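Local coordinates for Tae4 (Agrobacterium tumefaciens, PDB 6IJF), which is a type VI secretion amidase effector that probably cleaves amide bonds in the peptide stems of the peptidoglycan of rival bacteria, at residues 8-14 and 54-59; 97-103 and 155-161. One frame throughout, in Å; residues are numbered along the deposited sequence.

Overall arrangement
Contact 1 lies among the helices of Tae4 and contact 2 in its antiparallel sheet. Contact 1 brings the N-terminal helix 6-11 and the turn after it against the end of helix 48-58; contact 2 pairs edge strand 101-103 with strand 155-160 of the five-stranded antiparallel sheet. They follow in series along the chain, with centres about 19 Å apart, yet their apolar parts meet: Leu9 reaches Leu161 and Phe56 reaches Leu97. The end of helix 48-58 and the edge of the sheet thus share an apolar zone, consistent with the fold of a papain-like (clan CA) cysteine peptidase relative.

Contact 1. Residues 8-14 and 54-59; sequences TLYSNYP and IAFVKS
The turn that follows helix 6-11 passes close beside the last part of helix 48-58, the nearest backbones being those of Tyr13 and Ala55, with CA atoms 4.4 Å apart. Leu9 makes the main apolar contact. Its CG stands anti to the backbone N (chi1 -168°), which carries CD1 over the centre of the Phe56 ring, 3.8 Å from the centroid and only 6° off the ring normal, a well-centred CH-pi contact. The second branch, CD2, reaches the far end of the same ring at Phe56 CZ. Ala55 is small enough to let the turn come near: its CB lies 3.8 Å from Tyr13 CA and close to the plane of the Tyr13 ring, at the edge. Helix 48-58 begins with Cys48, which with His132 and Asp134 probably forms the catalytic triad expected of the papain-like clan; Tyr13 also packs on Asp134, and its hydroxyl bonds to Ser147. Farther along the turn, Pro14 CD rests against Ile54 CG2 at 4.2 Å, and Leu29 of helix 26-33 touches both residues. At the other end, where helix 48-58 runs out, Ser59 OG turns back to hydrogen-bond Ala55 O at 2.7 Å while lying 3.5 Å from Leu9 CA. Asn12 leans its side chain across Lys58 CB, and the lysine chain then runs out, extended, to a salt bridge with Glu32.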
loop_
_atom_site.group_PDB
_atom_site.type_symbol
_atom_site.label_atom_id
_atom_site.label_comp_id
_atom_site.label_asym_id
_atom_site.label_seq_id
_atom_site.Cartn_x
_atom_site.Cartn_y
_atom_site.Cartn_z
ATOM N N THR C 8 19.555 -18.919 -14.340
ATOM C CA THR C 8 20.432 -18.158 -15.273
ATOM C C THR C 8 19.627 -16.985 -15.831
ATOM O O THR C 8 20.116 -15.851 -15.802
ATOM C CB THR C 8 20.978 -19.061 -16.385
ATOM O OG1 THR C 8 21.754 -20.083 -15.759
ATOM C CG2 THR C 8 21.809 -18.306 -17.393
ATOM N N LEU C 9 18.427 -17.256 -16.336
ATOM C CA LEU C 9 17.529 -16.228 -16.906
ATOM C C LEU C 9 17.295 -15.104 -15.891
ATOM O O LEU C 9 17.470 -13.927 -16.258
ATOM C CB LEU C 9 16.219 -16.925 -17.265
ATOM C CG LEU C 9 15.283 -16.088 -18.115
ATOM C CD1 LEU C 9 15.926 -15.729 -19.463
ATOM C CD2 LEU C 9 13.970 -16.848 -18.315
ATOM N N TYR C 10 16.971 -15.459 -14.647
ATOM C CA TYR C 10 16.638 -14.506 -13.554
ATOM C C TYR C 10 17.862 -13.668 -13.194
ATOM O O TYR C 10 17.774 -12.418 -13.066
ATOM C CB TYR C 10 16.103 -15.267 -12.340
ATOM C CG TYR C 10 15.435 -14.389 -11.312
ATOM C CD1 TYR C 10 16.148 -13.753 -10.306
ATOM C CD2 TYR C 10 14.063 -14.200 -11.355
ATOM C CE1 TYR C 10 15.508 -12.966 -9.352
ATOM C CE2 TYR C 10 13.413 -13.416 -10.423
ATOM C CZ TYR C 10 14.135 -12.786 -9.427
ATOM O OH TYR C 10 13.440 -11.993 -8.564
ATOM N N SER C 11 19.015 -14.325 -13.037
ATOM C CA SER C 11 20.307 -13.647 -12.748
ATOM C C SER C 11 20.607 -12.607 -13.836
ATOM O O SER C 11 21.324 -11.644 -13.538
ATOM C CB SER C 11 21.451 -14.637 -12.637
ATOM O OG SER C 11 21.844 -15.090 -13.938
ATOM N N ASN C 12 20.127 -12.803 -15.070
ATOM C CA ASN C 12 20.419 -11.872 -16.201
ATOM C C ASN C 12 19.345 -10.783 -16.376
ATOM O O ASN C 12 19.486 -9.960 -17.318
ATOM C CB ASN C 12 20.606 -12.669 -17.488
ATOM C CG ASN C 12 21.956 -13.360 -17.535
ATOM O OD1 ASN C 12 22.087 -14.481 -18.055
ATOM N ND2 ASN C 12 22.975 -12.674 -17.049
ATOM N N TYR C 13 18.298 -10.783 -15.558
ATOM C CA TYR C 13 17.121 -9.889 -15.756
ATOM C C TYR C 13 17.354 -8.557 -15.041
ATOM O O TYR C 13 17.549 -8.525 -13.821
ATOM C CB TYR C 13 15.827 -10.573 -15.299
ATOM C CG TYR C 13 14.616 -9.664 -15.365
ATOM C CD1 TYR C 13 13.910 -9.479 -16.542
ATOM C CD2 TYR C 13 14.205 -8.950 -14.252
ATOM C CE1 TYR C 13 12.826 -8.630 -16.609
ATOM C CE2 TYR C 13 13.089 -8.123 -14.292
ATOM C CZ TYR C 13 12.403 -7.949 -15.479
ATOM O OH TYR C 13 11.360 -7.065 -15.512
ATOM N N PRO C 14 17.301 -7.414 -15.757
ATOM C CA PRO C 14 17.311 -6.094 -15.117
ATOM C C PRO C 14 15.905 -5.627 -14.702
ATOM O O PRO C 14 15.013 -5.447 -15.550
ATOM C CB PRO C 14 17.936 -5.232 -16.227
ATOM C CG PRO C 14 17.362 -5.813 -17.486
ATOM C CD PRO C 14 17.201 -7.305 -17.218
ATOM N N ILE C 54 16.453 -8.847 -22.847
ATOM C CA ILE C 54 17.873 -8.790 -22.376
ATOM C C ILE C 54 18.190 -10.027 -21.537
ATOM O O ILE C 54 19.273 -10.629 -21.743
ATOM C CB ILE C 54 18.130 -7.480 -21.628
ATOM C CG1 ILE C 54 18.171 -6.332 -22.627
ATOM C CG2 ILE C 54 19.397 -7.564 -20.798
ATOM C CD1 ILE C 54 18.015 -4.973 -22.024
ATOM N N ALA C 55 17.278 -10.425 -20.649
ATOM C CA ALA C 55 17.453 -11.635 -19.826
ATOM C C ALA C 55 17.736 -12.848 -20.741
ATOM O O ALA C 55 18.681 -13.636 -20.438
ATOM C CB ALA C 55 16.257 -11.852 -18.939
ATOM N N PHE C 56 16.963 -13.002 -21.813
ATOM C CA PHE C 56 17.109 -14.145 -22.769
ATOM C C PHE C 56 18.448 -14.027 -23.522
ATOM O O PHE C 56 19.251 -14.985 -23.479
ATOM C CB PHE C 56 15.902 -14.241 -23.707
ATOM C CG PHE C 56 14.764 -15.045 -23.116
ATOM C CD1 PHE C 56 14.792 -16.421 -23.148
ATOM C CD2 PHE C 56 13.726 -14.433 -22.437
ATOM C CE1 PHE C 56 13.771 -17.183 -22.583
ATOM C CE2 PHE C 56 12.707 -15.182 -21.864
ATOM C CZ PHE C 56 12.723 -16.559 -21.961
ATOM N N VAL C 57 18.696 -12.883 -24.142
ATOM C CA VAL C 57 19.953 -12.629 -24.904
ATOM C C VAL C 57 21.159 -12.955 -24.029
ATOM O O VAL C 57 22.000 -13.722 -24.470
ATOM C CB VAL C 57 20.015 -11.182 -25.393
ATOM C CG1 VAL C 57 21.410 -10.827 -25.878
ATOM C CG2 VAL C 57 18.982 -10.941 -26.465
ATOM N N LYS C 58 21.221 -12.434 -22.805
ATOM C CA LYS C 58 22.420 -12.629 -21.935
ATOM C C LYS C 58 22.510 -14.088 -21.499
ATOM O O LYS C 58 23.612 -14.515 -21.078
ATOM C CB LYS C 58 22.375 -11.696 -20.729
ATOM C CG LYS C 58 22.682 -10.258 -21.090
ATOM C CD LYS C 58 22.872 -9.426 -19.859
ATOM C CE LYS C 58 23.060 -7.973 -20.212
ATOM N NZ LYS C 58 23.391 -7.200 -19.000
ATOM N N SER C 59 21.412 -14.842 -21.601
ATOM C CA SER C 59 21.398 -16.289 -21.264
ATOM C C SER C 59 21.693 -17.102 -22.537
ATOM O O SER C 59 21.572 -18.309 -22.475
ATOM C CB SER C 59 20.100 -16.707 -20.603
ATOM O OG SER C 59 19.816 -15.886 -19.478
#

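Contact 2. Residues 97-103 and 155-161; sequences LGEPDPY and TIWFWPL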
loop_
_atom_site.group_PDB
_atom_site.type_symbol
_atom_site.label_atom_id
_atom_site.label_comp_id
_atom_site.label_asym_id
_atom_site.label_seq_id
_atom_site.Cartn_x
_atom_site.Cartn_y
_atom_site.Cartn_z
ATOM N N LEU C 97 9.146 -20.991 -25.852
ATOM C CA LEU C 97 8.636 -21.603 -24.599
ATOM C C LEU C 97 7.430 -22.510 -24.866
ATOM O O LEU C 97 7.101 -23.311 -23.954
ATOM C CB LEU C 97 8.288 -20.476 -23.631
ATOM C CG LEU C 97 9.323 -20.075 -22.583
ATOM C CD1 LEU C 97 10.729 -20.089 -23.129
ATOM C CD2 LEU C 97 8.967 -18.726 -21.962
ATOM N N GLY C 98 6.797 -22.371 -26.030
ATOM C CA GLY C 98 5.591 -23.145 -26.376
ATOM C C GLY C 98 4.340 -22.598 -25.698
ATOM O O GLY C 98 4.355 -21.408 -25.290
ATOM N N GLU C 99 3.289 -23.411 -25.614
ATOM C CA GLU C 99 1.962 -23.003 -25.106
ATOM C C GLU C 99 2.097 -22.734 -23.613
ATOM O O GLU C 99 2.592 -23.579 -22.868
ATOM C CB GLU C 99 0.879 -24.071 -25.362
ATOM C CG GLU C 99 0.407 -24.107 -26.812
ATOM C CD GLU C 99 0.030 -22.766 -27.433
ATOM O OE1 GLU C 99 -0.769 -22.011 -26.819
ATOM O OE2 GLU C 99 0.529 -22.472 -28.548
ATOM N N PRO C 100 1.655 -21.555 -23.151
ATOM C CA PRO C 100 1.641 -21.263 -21.713
ATOM C C PRO C 100 0.388 -21.868 -21.060
ATOM O O PRO C 100 -0.513 -22.247 -21.770
ATOM C CB PRO C 100 1.589 -19.733 -21.698
ATOM C CG PRO C 100 0.663 -19.463 -22.870
ATOM C CD PRO C 100 1.139 -20.442 -23.954
ATOM N N ASP C 101 0.343 -21.900 -19.731
ATOM C CA ASP C 101 -0.895 -22.174 -18.954
ATOM C C ASP C 101 -1.672 -20.865 -18.858
ATOM O O ASP C 101 -1.181 -19.926 -18.234
ATOM C CB ASP C 101 -0.546 -22.721 -17.562
ATOM C CG ASP C 101 0.223 -24.032 -17.569
ATOM O OD1 ASP C 101 0.109 -24.739 -18.557
ATOM O OD2 ASP C 101 0.859 -24.349 -16.563
ATOM N N PRO C 102 -2.885 -20.722 -19.454
ATOM C CA PRO C 102 -3.683 -19.508 -19.278
ATOM C C PRO C 102 -4.466 -19.507 -17.954
ATOM O O PRO C 102 -5.045 -20.519 -17.610
ATOM C CB PRO C 102 -4.635 -19.500 -20.484
ATOM C CG PRO C 102 -4.510 -20.848 -21.175
ATOM C CD PRO C 102 -3.548 -21.685 -20.348
ATOM N N TYR C 103 -4.449 -18.385 -17.238
ATOM C CA TYR C 103 -5.179 -18.205 -15.968
ATOM C C TYR C 103 -5.967 -16.899 -15.986
ATOM O O TYR C 103 -5.876 -16.061 -16.943
ATOM C CB TYR C 103 -4.217 -18.237 -14.781
ATOM C CG TYR C 103 -3.566 -19.568 -14.565
ATOM C CD1 TYR C 103 -4.292 -20.627 -14.073
ATOM C CD2 TYR C 103 -2.228 -19.785 -14.884
ATOM C CE1 TYR C 103 -3.731 -21.884 -13.918
ATOM C CE2 TYR C 103 -1.625 -21.017 -14.677
ATOM C CZ TYR C 103 -2.394 -22.084 -14.221
ATOM O OH TYR C 103 -1.856 -23.320 -13.997
ATOM N N THR C 155 -6.435 -11.744 -18.725
ATOM C CA THR C 155 -5.868 -13.112 -18.711
ATOM C C THR C 155 -4.408 -13.017 -18.289
ATOM O O THR C 155 -3.779 -11.949 -18.449
ATOM C CB THR C 155 -6.006 -13.864 -20.043
ATOM O OG1 THR C 155 -5.163 -13.239 -21.004
ATOM C CG2 THR C 155 -7.420 -13.888 -20.591
ATOM N N ILE C 156 -3.926 -14.101 -17.715
ATOM C CA ILE C 156 -2.526 -14.239 -17.269
ATOM C C ILE C 156 -1.984 -15.506 -17.911
ATOM O O ILE C 156 -2.606 -16.573 -17.729
ATOM C CB ILE C 156 -2.491 -14.267 -15.740
ATOM C CG1 ILE C 156 -3.093 -12.969 -15.191
ATOM C CG2 ILE C 156 -1.084 -14.543 -15.243
ATOM C CD1 ILE C 156 -3.384 -12.983 -13.731
ATOM N N TRP C 157 -0.878 -15.384 -18.644
ATOM C CA TRP C 157 -0.195 -16.559 -19.225
ATOM C C TRP C 157 1.026 -16.869 -18.377
ATOM O O TRP C 157 1.837 -15.955 -18.110
ATOM C CB TRP C 157 0.196 -16.325 -20.680
ATOM C CG TRP C 157 -0.948 -16.138 -21.618
ATOM C CD1 TRP C 157 -2.256 -16.461 -21.414
ATOM C CD2 TRP C 157 -0.853 -15.655 -22.967
ATOM N NE1 TRP C 157 -2.985 -16.182 -22.534
ATOM C CE2 TRP C 157 -2.155 -15.685 -23.504
ATOM C CE3 TRP C 157 0.199 -15.199 -23.766
ATOM C CZ2 TRP C 157 -2.429 -15.279 -24.812
ATOM C CZ3 TRP C 157 -0.071 -14.783 -25.049
ATOM C CH2 TRP C 157 -1.369 -14.821 -25.564
ATOM N N PHE C 158 1.181 -18.125 -18.009
ATOM C CA PHE C 158 2.360 -18.616 -17.258
ATOM C C PHE C 158 3.078 -19.694 -18.067
ATOM O O PHE C 158 2.457 -20.710 -18.427
ATOM C CB PHE C 158 1.916 -19.146 -15.900
ATOM C CG PHE C 158 3.056 -19.638 -15.066
ATOM C CD1 PHE C 158 4.154 -18.838 -14.849
ATOM C CD2 PHE C 158 3.045 -20.924 -14.534
ATOM C CE1 PHE C 158 5.236 -19.302 -14.115
ATOM C CE2 PHE C 158 4.124 -21.385 -13.794
ATOM C CZ PHE C 158 5.212 -20.569 -13.577
ATOM N N TRP C 159 4.375 -19.498 -18.290
ATOM C CA TRP C 159 5.310 -20.529 -18.834
ATOM C C TRP C 159 6.222 -21.026 -17.718
ATOM O O TRP C 159 7.174 -20.341 -17.345
ATOM C CB TRP C 159 6.155 -19.930 -19.947
ATOM C CG TRP C 159 5.442 -19.452 -21.172
ATOM C CD1 TRP C 159 5.204 -20.185 -22.291
ATOM C CD2 TRP C 159 5.020 -18.109 -21.487
ATOM N NE1 TRP C 159 4.639 -19.410 -23.262
ATOM C CE2 TRP C 159 4.553 -18.122 -22.821
ATOM C CE3 TRP C 159 5.003 -16.896 -20.798
ATOM C CZ2 TRP C 159 4.018 -17.000 -23.435
ATOM C CZ3 TRP C 159 4.507 -15.784 -21.422
ATOM C CH2 TRP C 159 4.020 -15.830 -22.723
ATOM N N PRO C 160 5.979 -22.219 -17.133
ATOM C CA PRO C 160 6.858 -22.742 -16.085
ATOM C C PRO C 160 8.237 -23.147 -16.641
ATOM O O PRO C 160 8.274 -23.631 -17.736
ATOM C CB PRO C 160 6.099 -23.964 -15.550
ATOM C CG PRO C 160 5.218 -24.382 -16.689
ATOM C CD PRO C 160 4.858 -23.119 -17.443
ATOM N N LEU C 161 9.314 -22.886 -15.898
ATOM C CA LEU C 161 10.716 -23.245 -16.249
ATOM C C LEU C 161 11.398 -23.987 -15.092
ATOM O O LEU C 161 12.365 -24.751 -15.321
ATOM C CB LEU C 161 11.475 -21.956 -16.568
ATOM C CG LEU C 161 11.036 -21.235 -17.829
ATOM C CD1 LEU C 161 11.886 -20.003 -18.003
ATOM C CD2 LEU C 161 11.106 -22.135 -19.066
#
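Tyr103 and Ile156, like Asp101 and Phe158, face each other as antiparallel hydrogen-bonded pairs, while Pro102 and Trp157 form the non-hydrogen-bonded pair between them. Tyr103 N bonds to Ile156 O at 2.6 Å, and Ile156 N to Tyr103 O in return. Tight packing gathers where the chain approaches the strand, around the Trp159 indole. Pro100 CB sits over one face, 3.5 Å from the centroid of the five-membered ring, and Leu97 CD2 lies over the opposite face at 4.0 Å from the same centroid. With both faces taken, the rim is fixed as well: NE1 of Trp159 donates to Gly98 O at 2.9 Å, the oxygen lying in the ring plane but the N-H bent to 140°. Trp159 has its CG anti to the carbonyl carbon (chi1 -63°), which brings the indole alongside Pro100. Strand 101-103 is the outermost strand on this side of the five-stranded antiparallel sheet within the chain, and strand 155-160 lies between it and strand 116-122, whose Val118 also touches Leu97 and Trp159. Packing is looser toward the exposed Pro102, whose CB stays 4.0 Å from Trp157 CD1. Pro100 CG approaches that second indole off-centre. On the other face of the sheet, Tyr103 brings the edge of its ring at CE2 to 4.2 Å from Phe158 CB, the two side chains running alongside; helix 108-112 packs here through Ala108 and Ile112. Asp101, partly exposed on this same face, makes a salt bridge through OD2 with Arg115, which also touches Tyr103, Phe158 and Pro160.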